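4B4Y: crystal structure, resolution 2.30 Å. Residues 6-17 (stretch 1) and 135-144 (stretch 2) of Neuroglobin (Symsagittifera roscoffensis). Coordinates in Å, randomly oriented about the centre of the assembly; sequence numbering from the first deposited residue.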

# COMPACT_ATOMS: atom_id res chain seq x y z
N ALA A 6 17.94 22.32 -16.48
CA ALA A 6 17.12 22.23 -17.74
C ALA A 6 15.94 21.25 -17.61
O ALA A 6 15.28 20.98 -18.62
CB ALA A 6 18.01 21.89 -18.99
N MET A 7 15.74 20.70 -16.40
CA MET A 7 14.47 20.17 -15.81
C MET A 7 13.34 21.25 -15.75
O MET A 7 12.56 21.32 -14.75
CB MET A 7 14.81 19.79 -14.35
CG MET A 7 13.63 19.50 -13.36
SD MET A 7 13.40 17.72 -12.83
CE MET A 7 13.96 16.80 -14.31
N GLN A 8 13.28 22.11 -16.76
CA GLN A 8 12.38 23.25 -16.77
C GLN A 8 11.68 23.23 -18.09
O GLN A 8 12.29 22.95 -19.12
CB GLN A 8 13.17 24.58 -16.67
CG GLN A 8 13.81 24.86 -15.28
CD GLN A 8 12.88 25.67 -14.34
OE1 GLN A 8 12.52 26.82 -14.66
NE2 GLN A 8 12.49 25.07 -13.19
N VAL A 9 10.40 23.55 -18.11
CA VAL A 9 9.73 23.62 -19.39
C VAL A 9 9.61 25.07 -19.82
O VAL A 9 9.47 25.95 -18.99
CB VAL A 9 8.32 22.98 -19.36
CG1 VAL A 9 8.43 21.53 -18.94
CG2 VAL A 9 7.32 23.80 -18.47
N SER A 10 9.60 25.31 -21.12
CA SER A 10 9.33 26.63 -21.62
C SER A 10 7.88 27.03 -21.23
O SER A 10 7.02 26.17 -20.91
CB SER A 10 9.52 26.66 -23.14
OG SER A 10 8.32 26.19 -23.79
N GLU A 11 7.61 28.34 -21.31
CA GLU A 11 6.31 28.88 -21.02
C GLU A 11 5.36 28.36 -22.04
O GLU A 11 4.22 28.06 -21.73
CB GLU A 11 6.42 30.45 -21.07
CG GLU A 11 5.16 31.27 -21.32
CD GLU A 11 5.44 32.81 -21.30
OE1 GLU A 11 6.47 33.27 -20.70
OE2 GLU A 11 4.60 33.55 -21.90
N GLU A 12 5.83 28.27 -23.28
CA GLU A 12 4.98 27.70 -24.35
C GLU A 12 4.61 26.19 -24.09
O GLU A 12 3.46 25.81 -24.27
CB GLU A 12 5.65 27.86 -25.71
CG GLU A 12 4.75 27.38 -26.91
CD GLU A 12 3.39 28.10 -27.00
OE1 GLU A 12 3.22 29.18 -26.35
OE2 GLU A 12 2.46 27.59 -27.72
N GLN A 13 5.52 25.42 -23.53
CA GLN A 13 5.24 23.99 -23.16
C GLN A 13 4.22 23.94 -22.02
O GLN A 13 3.20 23.25 -22.13
CB GLN A 13 6.55 23.25 -22.80
CG GLN A 13 7.36 23.02 -24.03
CD GLN A 13 8.68 22.36 -23.76
OE1 GLN A 13 9.32 22.63 -22.76
NE2 GLN A 13 9.12 21.53 -24.70
N GLN A 14 4.43 24.74 -20.97
CA GLN A 14 3.42 24.90 -19.87
C GLN A 14 2.08 25.19 -20.42
O GLN A 14 1.05 24.52 -20.09
CB GLN A 14 3.87 25.92 -18.84
CG GLN A 14 2.93 26.05 -17.66
CD GLN A 14 2.77 24.70 -16.88
OE1 GLN A 14 1.76 24.00 -17.05
NE2 GLN A 14 3.73 24.38 -16.03
N SER A 15 2.06 26.12 -21.35
CA SER A 15 0.77 26.53 -21.86
C SER A 15 0.12 25.40 -22.69
O SER A 15 -1.10 25.17 -22.61
CB SER A 15 0.95 27.83 -22.77
OG SER A 15 -0.29 28.02 -23.49
N LEU A 16 0.89 24.75 -23.57
CA LEU A 16 0.34 23.57 -24.37
C LEU A 16 -0.22 22.48 -23.43
O LEU A 16 -1.30 21.95 -23.67
CB LEU A 16 1.40 22.93 -25.29
CG LEU A 16 1.86 23.84 -26.42
CD1 LEU A 16 3.20 23.31 -27.10
CD2 LEU A 16 0.66 24.07 -27.42
N ILE A 17 0.49 22.20 -22.34
CA ILE A 17 0.00 21.25 -21.33
C ILE A 17 -1.34 21.70 -20.70
O ILE A 17 -2.31 20.91 -20.59
CB ILE A 17 0.99 21.11 -20.16
CG1 ILE A 17 2.34 20.56 -20.61
CG2 ILE A 17 0.35 20.24 -19.11
CD1 ILE A 17 2.29 19.11 -20.93
N GLU A 135 3.44 17.39 -32.67
CA GLU A 135 4.75 17.03 -32.22
C GLU A 135 5.22 17.82 -31.00
O GLU A 135 5.88 17.23 -30.07
CB GLU A 135 5.79 17.22 -33.36
CG GLU A 135 7.24 16.79 -32.93
CD GLU A 135 8.35 17.00 -34.03
OE1 GLU A 135 8.13 17.54 -35.15
OE2 GLU A 135 9.48 16.62 -33.74
N GLU A 136 4.95 19.13 -31.00
CA GLU A 136 5.32 20.01 -29.87
C GLU A 136 4.57 19.63 -28.62
O GLU A 136 5.15 19.67 -27.58
CB GLU A 136 5.00 21.53 -30.16
CG GLU A 136 5.91 22.15 -31.22
CD GLU A 136 5.44 21.94 -32.73
OE1 GLU A 136 4.35 21.34 -33.05
OE2 GLU A 136 6.24 22.37 -33.61
N LYS A 137 3.30 19.29 -28.73
CA LYS A 137 2.60 18.78 -27.53
C LYS A 137 3.24 17.47 -27.05
O LYS A 137 3.50 17.29 -25.83
CB LYS A 137 1.11 18.55 -27.77
CG LYS A 137 0.24 19.81 -27.71
CD LYS A 137 -1.22 19.48 -27.93
CE LYS A 137 -2.13 20.76 -28.11
NZ LYS A 137 -2.10 21.17 -26.71
N LYS A 138 3.56 16.60 -28.02
CA LYS A 138 4.15 15.30 -27.64
C LYS A 138 5.38 15.55 -26.81
O LYS A 138 5.51 14.97 -25.72
CB LYS A 138 4.46 14.39 -28.86
CG LYS A 138 5.28 13.18 -28.43
CD LYS A 138 5.57 12.17 -29.57
CE LYS A 138 6.29 12.83 -30.75
NZ LYS A 138 7.22 11.95 -31.43
N GLU A 139 6.27 16.44 -27.26
CA GLU A 139 7.51 16.74 -26.54
C GLU A 139 7.21 17.45 -25.21
O GLU A 139 7.91 17.21 -24.22
CB GLU A 139 8.42 17.75 -27.33
CG GLU A 139 9.35 17.25 -28.37
CD GLU A 139 10.31 18.39 -28.86
OE1 GLU A 139 11.00 19.07 -28.01
OE2 GLU A 139 10.35 18.58 -30.10
N ALA A 140 6.21 18.33 -25.17
CA ALA A 140 5.86 18.98 -23.87
C ALA A 140 5.42 17.89 -22.81
O ALA A 140 5.91 17.87 -21.65
CB ALA A 140 4.72 20.05 -24.05
N TRP A 141 4.53 16.99 -23.23
CA TRP A 141 4.11 15.88 -22.30
C TRP A 141 5.23 14.97 -21.90
O TRP A 141 5.38 14.65 -20.73
CB TRP A 141 3.02 15.10 -22.96
CG TRP A 141 1.74 15.72 -22.79
CD1 TRP A 141 1.12 16.62 -23.64
CD2 TRP A 141 0.85 15.51 -21.68
NE1 TRP A 141 -0.15 16.92 -23.15
CE2 TRP A 141 -0.29 16.32 -21.91
CE3 TRP A 141 0.97 14.83 -20.44
CZ2 TRP A 141 -1.33 16.39 -21.01
CZ3 TRP A 141 -0.13 14.88 -19.53
CH2 TRP A 141 -1.26 15.67 -19.83
N LEU A 142 6.15 14.68 -22.81
CA LEU A 142 7.26 13.79 -22.46
C LEU A 142 8.20 14.44 -21.48
O LEU A 142 8.76 13.82 -20.50
CB LEU A 142 8.03 13.29 -23.74
CG LEU A 142 7.30 12.22 -24.60
CD1 LEU A 142 7.88 12.07 -26.04
CD2 LEU A 142 7.21 10.81 -23.92
N LYS A 143 8.45 15.72 -21.73
CA LYS A 143 9.29 16.46 -20.77
C LYS A 143 8.58 16.58 -19.39
O LYS A 143 9.17 16.34 -18.31
CB LYS A 143 9.63 17.85 -21.34
CG LYS A 143 10.81 18.50 -20.53
CD LYS A 143 11.59 19.58 -21.31
CE LYS A 143 12.80 20.03 -20.45
NZ LYS A 143 13.66 21.08 -21.10
N ALA A 144 7.32 16.93 -19.41
CA ALA A 144 6.52 16.95 -18.17
C ALA A 144 6.62 15.61 -17.43
O ALA A 144 6.78 15.57 -16.21
CB ALA A 144 4.98 17.22 -18.52
O HOH W 1 7.38 21.21 -27.05
O HOH W 2 11.76 19.99 -24.96

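How can two helices cross so closely? The axes of helices 11-17 and 135-144 pass 9.1 Å apart at 95°, nearly perpendicular, and at the crossing Ala 140 offers just a methyl. Gln 13 settles over this low spot: its CA lies 5.1 Å from Ala 140 CA, and Gln 13 CB meets Ala 140 CB at 3.9 Å.

Which bump fills the hollow beside it? Ile 17 does, through CD1, which lies 4.1 Å from Ala 140 CB and 4.1 Å from Ala 144 CB. Ile 17 CD1 also lies over the face of Trp 141, a CH-pi contact 3.7 Å from the centroid of the five-membered ring and 2° off its normal. Further along, Leu 16 CD1 packs against Glu 136 CB at 4.0 Å.

What holds the loop before the helix? Lys 143, stretched with every chi angle t, runs its chain past Val 9 (CG to Val 9 CG1, 4.2 Å) and donates from NZ to Ala 6 O and Gln 8 O, each at 3.0 Å.

How is Gln 13 held in place? Its N donates to Ser 10 OG (2.9 Å), capping the helix, while Ser 10 N returns a bond to Gln 13 OE1 (3.2 Å). Gln 13 NE2 donates to two waters, which bridge to Glu 136 O and Glu 139 OE1.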